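Long-range contacts in IroE-like serine hydrolase (Shewanella oneidensis, PDB 3GFF), which probably hydrolyses ester bonds, as an alpha/beta-hydrolase-fold serine hydrolase resembling the esterase IroE: residues 20-25 / 118-123; 32-37 / 73-78. One frame throughout, in Å; residues are numbered along the deposited sequence.

Contact 1: 20-25 / 118-123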
ATOM      1  N   ARG A  20      26.568 -21.970   6.710  1.00 22.54           N
ATOM      2  CA  ARG A  20      27.260 -23.050   7.412  1.00 23.38           C
ATOM      3  C   ARG A  20      26.364 -23.620   8.529  1.00 23.45           C
ATOM      4  O   ARG A  20      26.360 -24.819   8.770  1.00 22.96           O
ATOM      5  CB  ARG A  20      28.503 -22.462   8.040  1.00 23.63           C
ATOM      6  CG  ARG A  20      29.362 -21.691   7.041  1.00 24.51           C
ATOM      7  CD  ARG A  20      30.596 -22.329   6.789  1.00 24.22           C
ATOM      8  NE  ARG A  20      31.330 -22.312   8.034  1.00 25.06           N
ATOM      9  CZ  ARG A  20      32.459 -22.969   8.229  1.00 26.62           C
ATOM     10  NH1 ARG A  20      33.029 -23.680   7.238  1.00 27.11           N
ATOM     11  NH2 ARG A  20      33.029 -22.913   9.419  1.00 26.02           N
ATOM     12  N   LEU A  21      25.657 -22.715   9.221  1.00 21.76           N
ATOM     13  CA  LEU A  21      24.687 -23.043  10.265  1.00 23.14           C
ATOM     14  C   LEU A  21      23.517 -23.893   9.762  1.00 22.82           C
ATOM     15  O   LEU A  21      23.185 -24.879  10.376  1.00 22.60           O
ATOM     16  CB  LEU A  21      24.066 -21.758  10.856  1.00 24.27           C
ATOM     17  CG  LEU A  21      24.678 -21.233  12.146  1.00 25.68           C
ATOM     18  CD1 LEU A  21      24.237 -19.811  12.471  1.00 24.60           C
ATOM     19  CD2 LEU A  21      24.265 -22.226  13.255  1.00 26.62           C
ATOM     20  N   LEU A  22      22.868 -23.443   8.685  1.00 22.24           N
ATOM     21  CA  LEU A  22      21.735 -24.148   8.093  1.00 23.15           C
ATOM     22  C   LEU A  22      22.166 -25.256   7.090  1.00 23.68           C
ATOM     23  O   LEU A  22      21.335 -26.057   6.662  1.00 24.63           O
ATOM     24  CB  LEU A  22      20.727 -23.134   7.480  1.00 22.95           C
ATOM     25  CG  LEU A  22      20.082 -22.185   8.515  1.00 22.86           C
ATOM     26  CD1 LEU A  22      19.106 -21.157   7.931  1.00 21.03           C
ATOM     27  CD2 LEU A  22      19.380 -23.017   9.605  1.00 23.05           C
ATOM     28  N   LYS A  23      23.452 -25.316   6.753  1.00 23.10           N
ATOM     29  CA  LYS A  23      23.993 -26.345   5.850  1.00 24.70           C
ATOM     30  C   LYS A  23      23.286 -26.324   4.477  1.00 24.53           C
ATOM     31  O   LYS A  23      22.997 -27.362   3.877  1.00 24.86           O
ATOM     32  CB  LYS A  23      23.928 -27.732   6.524  1.00 25.30           C
ATOM     33  CG  LYS A  23      24.997 -28.717   6.055  1.00 26.20           C
ATOM     34  CD  LYS A  23      24.930 -30.092   6.752  1.00 25.86           C
ATOM     35  CE  LYS A  23      26.238 -30.915   6.558  1.00 26.53           C
ATOM     36  NZ  LYS A  23      26.632 -31.251   5.130  1.00 25.92           N
ATOM     37  N   GLU A  24      23.033 -25.115   3.982  1.00 24.56           N
ATOM     38  CA  GLU A  24      22.376 -24.904   2.687  1.00 24.26           C
ATOM     39  C   GLU A  24      22.722 -23.536   2.138  1.00 23.27           C
ATOM     40  O   GLU A  24      23.278 -22.688   2.828  1.00 23.41           O
ATOM     41  CB  GLU A  24      20.836 -25.023   2.825  1.00 23.41           C
ATOM     42  CG  GLU A  24      20.223 -24.033   3.796  1.00 24.40           C
ATOM     43  CD  GLU A  24      18.725 -24.257   4.098  1.00 25.27           C
ATOM     44  OE1 GLU A  24      18.177 -25.345   3.830  1.00 26.85           O
ATOM     45  OE2 GLU A  24      18.101 -23.344   4.661  1.00 24.17           O
ATOM     46  N   THR A  25      22.382 -23.345   0.874  1.00 22.39           N
ATOM     47  CA  THR A  25      22.476 -22.065   0.215  1.00 21.57           C
ATOM     48  C   THR A  25      21.225 -21.293   0.595  1.00 22.23           C
ATOM     49  O   THR A  25      20.120 -21.841   0.562  1.00 20.73           O
ATOM     50  CB  THR A  25      22.454 -22.235  -1.299  1.00 21.66           C
ATOM     51  OG1 THR A  25      23.499 -23.133  -1.668  1.00 20.11           O
ATOM     52  CG2 THR A  25      22.650 -20.877  -2.015  1.00 21.18           C
ATOM     53  N   LEU A 118      17.178 -17.687  13.318  1.00 21.64           N
ATOM     54  CA  LEU A 118      17.575 -16.403  13.890  1.00 22.09           C
ATOM     55  C   LEU A 118      19.109 -16.356  14.033  1.00 22.89           C
ATOM     56  O   LEU A 118      19.745 -15.322  13.795  1.00 23.21           O
ATOM     57  CB  LEU A 118      16.890 -16.147  15.240  1.00 22.89           C
ATOM     58  CG  LEU A 118      15.440 -15.665  15.121  1.00 24.21           C
ATOM     59  CD1 LEU A 118      14.648 -15.903  16.429  1.00 23.20           C
ATOM     60  CD2 LEU A 118      15.438 -14.165  14.650  1.00 22.39           C
ATOM     61  N   ASP A 119      19.708 -17.473  14.436  1.00 24.21           N
ATOM     62  CA  ASP A 119      21.174 -17.544  14.538  1.00 23.65           C
ATOM     63  C   ASP A 119      21.791 -17.301  13.169  1.00 24.64           C
ATOM     64  O   ASP A 119      22.820 -16.616  13.039  1.00 27.82           O
ATOM     65  CB  ASP A 119      21.615 -18.891  15.066  1.00 24.32           C
ATOM     66  CG  ASP A 119      21.299 -19.077  16.541  1.00 24.10           C
ATOM     67  OD1 ASP A 119      21.016 -18.105  17.270  1.00 22.59           O
ATOM     68  OD2 ASP A 119      21.318 -20.219  16.963  1.00 24.69           O
ATOM     69  N   PHE A 120      21.179 -17.877  12.138  1.00 24.74           N
ATOM     70  CA  PHE A 120      21.592 -17.635  10.740  1.00 22.56           C
ATOM     71  C   PHE A 120      21.623 -16.137  10.399  1.00 21.28           C
ATOM     72  O   PHE A 120      22.553 -15.651   9.767  1.00 20.29           O
ATOM     73  CB  PHE A 120      20.707 -18.408   9.751  1.00 21.81           C
ATOM     74  CG  PHE A 120      20.551 -17.712   8.389  1.00 21.41           C
ATOM     75  CD1 PHE A 120      21.606 -17.648   7.483  1.00 21.43           C
ATOM     76  CD2 PHE A 120      19.322 -17.130   8.021  1.00 21.96           C
ATOM     77  CE1 PHE A 120      21.461 -17.008   6.230  1.00 21.30           C
ATOM     78  CE2 PHE A 120      19.177 -16.446   6.769  1.00 20.89           C
ATOM     79  CZ  PHE A 120      20.262 -16.397   5.890  1.00 21.63           C
ATOM     80  N   ILE A 121      20.605 -15.415  10.836  1.00 23.23           N
ATOM     81  CA  ILE A 121      20.517 -13.979  10.592  1.00 23.75           C
ATOM     82  C   ILE A 121      21.638 -13.242  11.339  1.00 23.17           C
ATOM     83  O   ILE A 121      22.367 -12.459  10.744  1.00 23.27           O
ATOM     84  CB  ILE A 121      19.120 -13.410  10.962  1.00 24.52           C
ATOM     85  CG1 ILE A 121      18.046 -13.985  10.028  1.00 24.61           C
ATOM     86  CG2 ILE A 121      19.128 -11.832  10.944  1.00 23.50           C
ATOM     87  CD1 ILE A 121      16.621 -13.637  10.426  1.00 24.47           C
ATOM     88  N   GLU A 122      21.806 -13.532  12.624  1.00 22.31           N
ATOM     89  CA  GLU A 122      22.798 -12.820  13.425  1.00 22.28           C
ATOM     90  C   GLU A 122      24.225 -13.195  13.195  1.00 22.74           C
ATOM     91  O   GLU A 122      25.104 -12.333  13.300  1.00 23.15           O
ATOM     92  CB  GLU A 122      22.493 -12.964  14.926  1.00 21.24           C
ATOM     93  CG  GLU A 122      21.195 -12.282  15.307  1.00 20.71           C
ATOM     94  CD  GLU A 122      21.014 -12.108  16.786  1.00 21.05           C
ATOM     95  OE1 GLU A 122      20.646 -13.063  17.492  1.00 20.52           O
ATOM     96  OE2 GLU A 122      21.179 -10.975  17.241  1.00 21.98           O
ATOM     97  N   LYS A 123      24.462 -14.479  12.925  1.00 22.26           N
ATOM     98  CA  LYS A 123      25.810 -14.980  12.821  1.00 22.99           C
ATOM     99  C   LYS A 123      26.331 -14.969  11.386  1.00 21.56           C
ATOM    100  O   LYS A 123      27.521 -14.849  11.191  1.00 18.28           O
ATOM    101  CB  LYS A 123      25.923 -16.374  13.455  1.00 23.71           C
ATOM    102  CG  LYS A 123      25.546 -16.411  14.937  1.00 23.80           C
ATOM    103  CD  LYS A 123      26.567 -15.705  15.820  1.00 24.35           C
ATOM    104  CE  LYS A 123      26.302 -15.985  17.342  1.00 24.67           C
ATOM    105  NZ  LYS A 123      27.318 -15.330  18.251  1.00 22.41           N
TER
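Leu-21 and Phe-120 bring the two backbones together, their CA atoms 6.2 Å apart, where the turn between strands 12-19 and 24-31 leans on helix 114-132. The chain coils through 20-22 without forming a true helix, and a G1 beta bulge, with Lys-23 and Glu-24 opposite Ser-19, leads into strand 24-31. Within helix 114-132, Lys-123 N bonds to Asp-119 O with alpha-helical spacing, and the turn widens to pi type at 121-123.

Two leucine branches carry the packing, and no hydrogen bond crosses. Leu-21 CD1 lies against the helix backbone, 3.5 Å from Asp-119 O, and also meets Asp-119 CB and, at 4.0 Å, Lys-123 CB. Leu-22 CD1 comes within 3.7 Å of Phe-120 CB and 3.8 Å of Phe-120 CG, the two side chains crossing at about a right angle. Only 195 Å² is buried in all, consistent with a surface contact.

One residue past the segment, Glu-124 OE2 accepts from Leu-21 N and so adds a polar tie between the same turn and helix, while Asp-119 OD1 forms a salt bridge with Arg-159. Inward, Phe-120 packs on Ile-81 of strand 77-81, while Leu-118 touches helix 146-156.

Contact 2: 32-37 / 73-78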
ATOM      1  N   LEU A  32      18.400  -0.915  -2.219  1.00 24.76           N
ATOM      2  CA  LEU A  32      19.159   0.177  -1.638  1.00 23.42           C
ATOM      3  C   LEU A  32      18.300   1.453  -1.739  1.00 22.43           C
ATOM      4  O   LEU A  32      17.564   1.633  -2.689  1.00 20.82           O
ATOM      5  CB  LEU A  32      20.508   0.351  -2.371  1.00 23.37           C
ATOM      6  CG  LEU A  32      21.543  -0.772  -2.215  1.00 23.46           C
ATOM      7  CD1 LEU A  32      22.740  -0.476  -3.084  1.00 24.74           C
ATOM      8  CD2 LEU A  32      22.001  -0.954  -0.741  1.00 22.42           C
ATOM      9  N   PRO A  33      18.393   2.339  -0.752  1.00 22.61           N
ATOM     10  CA  PRO A  33      17.592   3.536  -0.845  1.00 22.34           C
ATOM     11  C   PRO A  33      18.064   4.421  -1.970  1.00 23.50           C
ATOM     12  O   PRO A  33      19.214   4.313  -2.432  1.00 24.20           O
ATOM     13  CB  PRO A  33      17.820   4.220   0.508  1.00 21.06           C
ATOM     14  CG  PRO A  33      19.080   3.760   0.952  1.00 22.03           C
ATOM     15  CD  PRO A  33      19.221   2.338   0.466  1.00 22.46           C
ATOM     16  N   GLU A  34      17.171   5.259  -2.480  1.00 25.62           N
ATOM     17  CA  GLU A  34      17.582   6.149  -3.511  1.00 26.12           C
ATOM     18  C   GLU A  34      18.516   7.168  -2.844  1.00 24.48           C
ATOM     19  O   GLU A  34      18.329   7.551  -1.680  1.00 23.24           O
ATOM     20  CB  GLU A  34      16.423   6.721  -4.320  1.00 27.74           C
ATOM     21  CG  GLU A  34      15.299   7.428  -3.638  1.00 29.49           C
ATOM     22  CD  GLU A  34      14.123   7.740  -4.631  1.00 30.38           C
ATOM     23  OE1 GLU A  34      14.311   7.734  -5.872  1.00 31.24           O
ATOM     24  OE2 GLU A  34      12.990   7.975  -4.160  1.00 33.37           O
ATOM     25  N   GLY A  35      19.559   7.523  -3.596  1.00 23.59           N
ATOM     26  CA  GLY A  35      20.635   8.382  -3.150  1.00 22.24           C
ATOM     27  C   GLY A  35      21.756   7.597  -2.479  1.00 22.25           C
ATOM     28  O   GLY A  35      22.768   8.184  -2.138  1.00 20.74           O
ATOM     29  N   TYR A  36      21.588   6.280  -2.283  1.00 22.04           N
ATOM     30  CA  TYR A  36      22.607   5.472  -1.607  1.00 22.64           C
ATOM     31  C   TYR A  36      24.064   5.769  -2.042  1.00 22.73           C
ATOM     32  O   TYR A  36      24.896   6.142  -1.214  1.00 22.45           O
ATOM     33  CB  TYR A  36      22.310   3.971  -1.718  1.00 22.91           C
ATOM     34  CG  TYR A  36      23.299   3.181  -0.903  1.00 23.48           C
ATOM     35  CD1 TYR A  36      23.163   3.066   0.491  1.00 23.52           C
ATOM     36  CD2 TYR A  36      24.404   2.586  -1.508  1.00 23.65           C
ATOM     37  CE1 TYR A  36      24.117   2.366   1.249  1.00 23.60           C
ATOM     38  CE2 TYR A  36      25.341   1.889  -0.758  1.00 23.73           C
ATOM     39  CZ  TYR A  36      25.205   1.782   0.604  1.00 23.16           C
ATOM     40  OH  TYR A  36      26.175   1.094   1.313  1.00 23.72           O
ATOM     41  N   ALA A  37      24.349   5.634  -3.337  1.00 22.78           N
ATOM     42  CA  ALA A  37      25.681   5.857  -3.890  1.00 21.99           C
ATOM     43  C   ALA A  37      26.212   7.289  -3.778  1.00 21.98           C
ATOM     44  O   ALA A  37      27.416   7.507  -3.938  1.00 21.30           O
ATOM     45  CB  ALA A  37      25.728   5.397  -5.369  1.00 20.53           C
ATOM     46  N   ILE A  73       8.554   8.336   5.757  1.00 24.61           N
ATOM     47  CA  ILE A  73       9.459   7.575   6.584  1.00 24.10           C
ATOM     48  C   ILE A  73      10.847   7.887   6.050  1.00 24.69           C
ATOM     49  O   ILE A  73      10.962   8.425   4.956  1.00 26.79           O
ATOM     50  CB  ILE A  73       9.117   6.073   6.604  1.00 23.66           C
ATOM     51  CG1 ILE A  73       9.279   5.433   5.222  1.00 23.79           C
ATOM     52  CG2 ILE A  73       7.697   5.837   7.141  1.00 23.16           C
ATOM     53  CD1 ILE A  73       9.017   3.927   5.211  1.00 22.82           C
ATOM     54  N   PRO A  74      11.906   7.599   6.826  1.00 24.72           N
ATOM     55  CA  PRO A  74      13.239   7.834   6.292  1.00 23.88           C
ATOM     56  C   PRO A  74      13.653   6.758   5.281  1.00 25.24           C
ATOM     57  O   PRO A  74      12.962   5.736   5.102  1.00 25.00           O
ATOM     58  CB  PRO A  74      14.131   7.817   7.537  1.00 24.99           C
ATOM     59  CG  PRO A  74      13.402   7.083   8.559  1.00 24.46           C
ATOM     60  CD  PRO A  74      11.941   7.068   8.197  1.00 24.51           C
ATOM     61  N   LYS A  75      14.773   6.998   4.619  1.00 24.76           N
ATOM     62  CA  LYS A  75      15.328   6.029   3.681  1.00 25.02           C
ATOM     63  C   LYS A  75      15.856   4.802   4.438  1.00 22.72           C
ATOM     64  O   LYS A  75      16.414   4.937   5.490  1.00 22.45           O
ATOM     65  CB  LYS A  75      16.453   6.690   2.882  1.00 25.56           C
ATOM     66  CG  LYS A  75      16.013   7.878   1.990  1.00 26.33           C
ATOM     67  CD  LYS A  75      15.240   7.397   0.821  1.00 27.62           C
ATOM     68  CE  LYS A  75      14.980   8.491  -0.240  1.00 27.94           C
ATOM     69  NZ  LYS A  75      14.087   9.580   0.228  1.00 29.30           N
ATOM     70  N   VAL A  76      15.648   3.599   3.918  1.00 21.91           N
ATOM     71  CA  VAL A  76      16.162   2.379   4.550  1.00 21.01           C
ATOM     72  C   VAL A  76      16.762   1.434   3.502  1.00 21.39           C
ATOM     73  O   VAL A  76      16.519   1.602   2.314  1.00 20.87           O
ATOM     74  CB  VAL A  76      15.055   1.602   5.266  1.00 20.13           C
ATOM     75  CG1 VAL A  76      14.378   2.492   6.352  1.00 19.43           C
ATOM     76  CG2 VAL A  76      14.009   1.085   4.250  1.00 20.62           C
ATOM     77  N   ILE A  77      17.555   0.476   3.986  1.00 21.25           N
ATOM     78  CA  ILE A  77      18.094  -0.646   3.220  1.00 20.34           C
ATOM     79  C   ILE A  77      17.059  -1.750   3.482  1.00 21.20           C
ATOM     80  O   ILE A  77      16.719  -2.018   4.627  1.00 18.74           O
ATOM     81  CB  ILE A  77      19.496  -1.099   3.732  1.00 20.97           C
ATOM     82  CG1 ILE A  77      20.555  -0.015   3.428  1.00 20.36           C
ATOM     83  CG2 ILE A  77      19.924  -2.453   3.109  1.00 19.10           C
ATOM     84  CD1 ILE A  77      21.881  -0.210   4.113  1.00 20.21           C
ATOM     85  N   ILE A  78      16.494  -2.312   2.412  1.00 21.95           N
ATOM     86  CA  ILE A  78      15.486  -3.363   2.533  1.00 22.59           C
ATOM     87  C   ILE A  78      16.126  -4.704   2.196  1.00 23.01           C
ATOM     88  O   ILE A  78      16.729  -4.849   1.120  1.00 22.20           O
ATOM     89  CB  ILE A  78      14.294  -3.146   1.586  1.00 21.66           C
ATOM     90  CG1 ILE A  78      13.822  -1.689   1.670  1.00 22.42           C
ATOM     91  CG2 ILE A  78      13.146  -4.099   1.961  1.00 22.60           C
ATOM     92  CD1 ILE A  78      12.707  -1.347   0.744  1.00 21.52           C
TER
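Pro-33 and Lys-75 meet through their CB atoms, 3.7 Å apart, at the first residue of a type II beta turn running from Pro-33 to Tyr-36. The turn is closed by Tyr-36 N bonding to Pro-33 O, and Gly-35 takes its positive phi (88°).

Followed outward from CB, the Lys-75 side chain folds over the turn. CG is anti to the carbonyl carbon, and the chain then bends at chi2 (-72°). CD lies 4.0 Å from Glu-34 O, with Pro-33 CB at a similar distance. CE makes the closest approach of the chain, 3.6 Å from Glu-34 CG, and also lies near Glu-34 O. A second bend, at chi4 (-66°), sets the position of NZ, 4.8 Å from Glu-34 OE2, so the opposite charges may attract but do not form a salt bridge.

The Pro-33 ring lies against the backbone of Val-76: CB and CD each stand 3.4 Å from Val-76 O, with CG slightly farther. CD also reaches Ile-77 CG1 at 4.0 Å. An alanine here would retain CB but would probably open a gap beside Val-76 O and Ile-77 CG1, where ring atoms CG and CD had packed. Farther out, Ile-77 CD1 approaches Tyr-36 CE1 obliquely, and Leu-32 CD2 sits over the centre of that ring.

Tyr-43 touches both Pro-33 and Lys-75, while Arg-134 makes a cation-pi contact with Tyr-36. Backbone bonds join Ile-77 to Pro-44 and Val-46, and Ile-78 to Ala-31, placing the contact at the start of strand 77-81, which lies between strands 24-31 and 43-48.

The centres of contacts 1 and 2 lie about 26 Å apart and their nearest atoms about 12 Å, so they do not touch; the link is the mixed eight-stranded sheet. Strand 24-31 starts in contact 1 and ends just before the turn of contact 2, and its antiparallel neighbour 77-81 starts in contact 2. In chain order, 20-25 comes first, then 32-37, 73-78 and 118-123, so both segments of contact 2 fall between those of contact 1. Together they tie opposite ends of strand 24-31 to later parts of the fold: helix 114-132 and the approach to strand 77-81, consistent with an alpha/beta-hydrolase sheet flanked by helices.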